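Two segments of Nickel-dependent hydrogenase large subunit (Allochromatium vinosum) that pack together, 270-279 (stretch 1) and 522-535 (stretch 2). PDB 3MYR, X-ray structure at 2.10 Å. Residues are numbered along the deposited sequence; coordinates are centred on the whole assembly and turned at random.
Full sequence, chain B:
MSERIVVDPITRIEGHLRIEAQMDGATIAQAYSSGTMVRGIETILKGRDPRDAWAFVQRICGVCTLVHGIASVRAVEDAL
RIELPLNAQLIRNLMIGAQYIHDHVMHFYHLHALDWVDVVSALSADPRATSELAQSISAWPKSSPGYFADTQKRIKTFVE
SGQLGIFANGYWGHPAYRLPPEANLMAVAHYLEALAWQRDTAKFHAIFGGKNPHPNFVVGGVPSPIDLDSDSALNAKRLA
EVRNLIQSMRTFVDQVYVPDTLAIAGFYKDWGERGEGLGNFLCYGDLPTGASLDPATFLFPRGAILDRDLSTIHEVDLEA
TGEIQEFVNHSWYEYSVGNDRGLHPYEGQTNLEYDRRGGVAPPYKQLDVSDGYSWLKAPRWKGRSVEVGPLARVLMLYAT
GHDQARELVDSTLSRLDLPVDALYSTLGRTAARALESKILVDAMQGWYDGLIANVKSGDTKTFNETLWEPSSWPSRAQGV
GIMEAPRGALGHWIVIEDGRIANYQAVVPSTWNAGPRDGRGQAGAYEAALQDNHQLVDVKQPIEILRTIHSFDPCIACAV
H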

# COMPACT_ATOMS: atom_id res chain seq x y z
N ASP B 270 -0.27 24.25 -16.72
CA ASP B 270 -0.53 25.19 -15.61
C ASP B 270 -0.54 24.46 -14.22
O ASP B 270 -0.34 25.10 -13.17
CB ASP B 270 -1.85 25.96 -15.80
CG ASP B 270 -3.05 25.02 -15.90
OD1 ASP B 270 -4.01 25.14 -15.11
OD2 ASP B 270 -3.00 24.08 -16.74
N TRP B 271 -0.66 23.14 -14.21
CA TRP B 271 -0.57 22.37 -12.94
C TRP B 271 0.89 22.25 -12.55
O TRP B 271 1.24 21.64 -11.53
CB TRP B 271 -1.29 20.99 -13.05
CG TRP B 271 -2.78 21.24 -12.92
CD1 TRP B 271 -3.62 21.70 -13.89
CD2 TRP B 271 -3.54 21.23 -11.70
NE1 TRP B 271 -4.87 21.93 -13.36
CE2 TRP B 271 -4.86 21.65 -12.03
CE3 TRP B 271 -3.23 20.88 -10.36
CZ2 TRP B 271 -5.88 21.79 -11.06
CZ3 TRP B 271 -4.24 20.92 -9.42
CH2 TRP B 271 -5.56 21.41 -9.77
N GLY B 272 1.75 22.80 -13.40
CA GLY B 272 3.16 22.94 -13.05
C GLY B 272 3.38 24.24 -12.27
O GLY B 272 4.51 24.58 -11.93
N GLU B 273 2.30 24.93 -11.90
CA GLU B 273 2.44 26.21 -11.20
C GLU B 273 1.72 26.23 -9.89
O GLU B 273 1.58 27.32 -9.27
CB GLU B 273 1.92 27.39 -12.07
CG GLU B 273 2.64 27.46 -13.45
CD GLU B 273 2.04 28.57 -14.35
OE1 GLU B 273 1.93 29.70 -13.83
OE2 GLU B 273 1.72 28.30 -15.56
N ARG B 274 1.23 25.08 -9.46
CA ARG B 274 0.58 25.04 -8.16
C ARG B 274 0.93 23.76 -7.45
O ARG B 274 1.35 22.79 -8.10
CB ARG B 274 -0.98 25.20 -8.30
CG ARG B 274 -1.70 24.15 -9.11
CD ARG B 274 -3.23 24.45 -9.28
NE ARG B 274 -3.42 25.74 -9.97
CZ ARG B 274 -3.52 25.83 -11.30
NH1 ARG B 274 -3.58 24.72 -12.07
NH2 ARG B 274 -3.65 27.02 -11.86
N GLY B 275 0.65 23.71 -6.15
CA GLY B 275 0.61 22.43 -5.41
C GLY B 275 1.96 22.04 -4.81
O GLY B 275 2.27 20.85 -4.61
N GLU B 276 2.80 23.02 -4.51
CA GLU B 276 4.04 22.73 -3.76
C GLU B 276 4.39 23.94 -2.87
O GLU B 276 4.98 24.91 -3.34
CB GLU B 276 5.21 22.34 -4.68
CG GLU B 276 6.36 21.57 -3.95
CD GLU B 276 7.18 22.50 -2.98
OE1 GLU B 276 7.03 22.40 -1.73
OE2 GLU B 276 7.97 23.33 -3.46
N GLY B 277 4.03 23.87 -1.58
CA GLY B 277 4.13 25.09 -0.77
C GLY B 277 5.20 25.08 0.30
O GLY B 277 5.17 25.94 1.19
N LEU B 278 6.13 24.14 0.23
CA LEU B 278 7.16 23.99 1.30
C LEU B 278 8.55 24.35 0.81
O LEU B 278 9.30 25.08 1.51
CB LEU B 278 7.19 22.56 1.87
CG LEU B 278 5.97 21.97 2.57
CD1 LEU B 278 6.27 20.52 3.18
CD2 LEU B 278 5.55 22.92 3.67
N GLY B 279 8.94 23.79 -0.34
CA GLY B 279 10.28 24.02 -0.84
C GLY B 279 11.40 23.18 -0.17
O GLY B 279 12.56 23.35 -0.52
N GLN B 522 2.87 25.80 11.57
CA GLN B 522 3.48 25.45 10.29
C GLN B 522 2.76 24.23 9.68
O GLN B 522 2.69 23.17 10.29
CB GLN B 522 4.95 25.14 10.50
CG GLN B 522 5.75 25.06 9.26
CD GLN B 522 7.20 24.63 9.51
OE1 GLN B 522 8.00 24.58 8.57
NE2 GLN B 522 7.51 24.22 10.73
N ALA B 523 2.24 24.41 8.48
CA ALA B 523 1.42 23.41 7.79
C ALA B 523 2.28 22.26 7.27
O ALA B 523 3.47 22.48 6.95
CB ALA B 523 0.63 24.09 6.59
N GLY B 524 1.67 21.07 7.09
CA GLY B 524 2.34 19.99 6.39
C GLY B 524 2.24 20.09 4.86
O GLY B 524 1.52 20.95 4.34
N ALA B 525 2.92 19.17 4.14
CA ALA B 525 3.00 19.23 2.66
C ALA B 525 1.62 19.32 1.97
O ALA B 525 1.41 20.20 1.14
CB ALA B 525 3.81 18.13 2.10
N TYR B 526 0.66 18.47 2.36
CA TYR B 526 -0.64 18.48 1.64
C TYR B 526 -1.27 19.85 1.86
O TYR B 526 -1.83 20.45 0.97
CB TYR B 526 -1.62 17.47 2.23
CG TYR B 526 -1.33 15.99 1.97
CD1 TYR B 526 -0.11 15.57 1.42
CD2 TYR B 526 -2.27 15.04 2.30
CE1 TYR B 526 0.14 14.20 1.17
CE2 TYR B 526 -2.03 13.66 2.05
CZ TYR B 526 -0.81 13.25 1.54
OH TYR B 526 -0.52 11.90 1.45
N GLU B 527 -1.24 20.29 3.10
CA GLU B 527 -1.90 21.53 3.48
C GLU B 527 -1.24 22.73 2.77
O GLU B 527 -1.93 23.61 2.21
CB GLU B 527 -1.90 21.67 5.03
CG GLU B 527 -2.69 20.55 5.80
CD GLU B 527 -2.42 20.63 7.32
OE1 GLU B 527 -3.29 20.26 8.15
OE2 GLU B 527 -1.32 21.10 7.71
N ALA B 528 0.09 22.76 2.74
CA ALA B 528 0.77 23.89 2.12
C ALA B 528 0.56 23.79 0.60
O ALA B 528 0.47 24.83 -0.08
CB ALA B 528 2.28 23.90 2.45
N ALA B 529 0.43 22.57 0.07
CA ALA B 529 0.23 22.38 -1.38
C ALA B 529 -1.13 22.98 -1.84
O ALA B 529 -1.19 23.63 -2.88
CB ALA B 529 0.31 20.89 -1.73
N LEU B 530 -2.21 22.64 -1.15
CA LEU B 530 -3.51 23.20 -1.42
C LEU B 530 -3.54 24.70 -1.21
O LEU B 530 -4.30 25.40 -1.91
CB LEU B 530 -4.57 22.55 -0.52
CG LEU B 530 -4.76 21.03 -0.91
CD1 LEU B 530 -5.87 20.39 -0.05
CD2 LEU B 530 -5.09 20.86 -2.42
N GLN B 531 -2.75 25.20 -0.23
CA GLN B 531 -2.70 26.62 -0.01
C GLN B 531 -1.90 27.31 -1.13
O GLN B 531 -1.94 28.51 -1.22
CB GLN B 531 -2.14 26.97 1.38
CG GLN B 531 -3.14 26.54 2.44
CD GLN B 531 -2.61 26.49 3.87
OE1 GLN B 531 -3.30 25.99 4.76
NE2 GLN B 531 -1.40 27.01 4.09
N ASP B 532 -1.19 26.55 -1.97
CA ASP B 532 -0.36 27.16 -3.04
C ASP B 532 -1.14 27.26 -4.40
O ASP B 532 -1.22 26.29 -5.19
CB ASP B 532 0.97 26.39 -3.16
CG ASP B 532 1.75 26.72 -4.43
OD1 ASP B 532 2.50 25.85 -4.95
OD2 ASP B 532 1.65 27.88 -4.91
N ASN B 533 -1.76 28.40 -4.64
CA ASN B 533 -2.31 28.71 -5.97
C ASN B 533 -3.48 27.80 -6.42
O ASN B 533 -3.56 27.37 -7.57
CB ASN B 533 -1.15 28.72 -7.00
CG ASN B 533 -1.53 29.41 -8.34
OD1 ASN B 533 -0.85 29.24 -9.38
ND2 ASN B 533 -2.62 30.17 -8.33
N HIS B 534 -4.38 27.46 -5.50
CA HIS B 534 -5.56 26.68 -5.90
C HIS B 534 -6.85 27.46 -5.89
O HIS B 534 -7.18 28.06 -4.91
CB HIS B 534 -5.74 25.42 -5.01
CG HIS B 534 -4.69 24.37 -5.24
ND1 HIS B 534 -4.98 23.11 -5.72
CD2 HIS B 534 -3.34 24.43 -5.13
CE1 HIS B 534 -3.85 22.43 -5.92
NE2 HIS B 534 -2.84 23.21 -5.57
N GLN B 535 -7.68 27.25 -6.92
CA GLN B 535 -9.06 27.80 -7.04
C GLN B 535 -9.98 26.61 -7.32
O GLN B 535 -9.55 25.62 -7.97
CB GLN B 535 -9.13 28.85 -8.15
CG GLN B 535 -8.37 30.18 -7.82
CD GLN B 535 -6.79 30.10 -7.92
OE1 GLN B 535 -6.05 30.83 -7.21
NE2 GLN B 535 -6.28 29.22 -8.81
O HOH W 1 2.66 28.53 -7.12
O HOH W 2 3.42 21.37 -0.45

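Stretch 1 opens with a short 3-10 segment and then continues as loop and turn. Stretch 2 holds a helix, 525-531, followed by an irregular tail. The loop of stretch 1 passes along the helix and its tail, with R274 near N533, G275 near A529 and G277 near A528. The backbones come close: the CA atoms of G275 and A529 are 4.0 Å apart. Together the two stretches bury 580 Å².

D270 does not touch stretch 2, but it is bonded to a residue that does. Its OD1 accepts a hydrogen bond from R274 NH1 at 3.1 Å, part of a salt bridge. The next residue, W271, sends the end of its side chain to H534. The centroids of the W271 six-membered ring and the H534 ring are 5.7 Å apart. The two ring planes lie at 81° and meet obliquely.

E273 contributes mainly its backbone carbonyl. Water 1 lies between the stretches, 2.7 Å from E273 O and 2.5 Å from D532 OD2.

R274 makes a larger contact. Its NE donates a hydrogen bond to N533 O at 2.9 Å, and this oxygen lies at the edge of the guanidinium, near its plane, where the N-H bonds point. The same side chain passes over one face of the H534 ring. R274 CD is 4.0 Å from the ring centroid and 10° off the ring normal, a CH-pi contact. The arginine thus combines a polar bond at its head with packing along its aliphatic part.

G275 is the point of tight backbone approach. Its phi and psi, 90° and 27°, would jam a CB against the carbonyl oxygen of R274, which by itself calls for glycine. Its CA makes a CA-H...O contact with A529 O at 3.3 Å, and its N donates a weak hydrogen bond to D532 O, also at 3.3 Å.

E276 points its CB away from stretch 2. Its backbone N donates to D532 OD1 at 2.9 Å, nearly in line at 165°. The carboxylate of D532 thus ties the loop to stretch 2. The E276 side chain braces its own stretch: OE1 accepts from L278 N at 2.8 Å and from G279 N at 2.7 Å, so one carboxylate oxygen binds two successive backbone N-H groups.

G277 crosses close to the helix at A528. A CB here would point toward stretch 2 and sit 2.4 Å from A528 O, a clash, so the bare CA fits the space. Water 2 links the two backbones. It accepts from G277 N at 2.8 Å and donates to A525 O at 2.8 Å.

L278 closes the contact with an apolar patch. The end of its side chain reaches the helix: CD1 lies 3.6 Å from A525 CB, and CD2 lies 3.6 Å from A528 CB. The small alanines let the branched leucine pack close to the first turn of the helix. G279 follows and makes no contact with stretch 2.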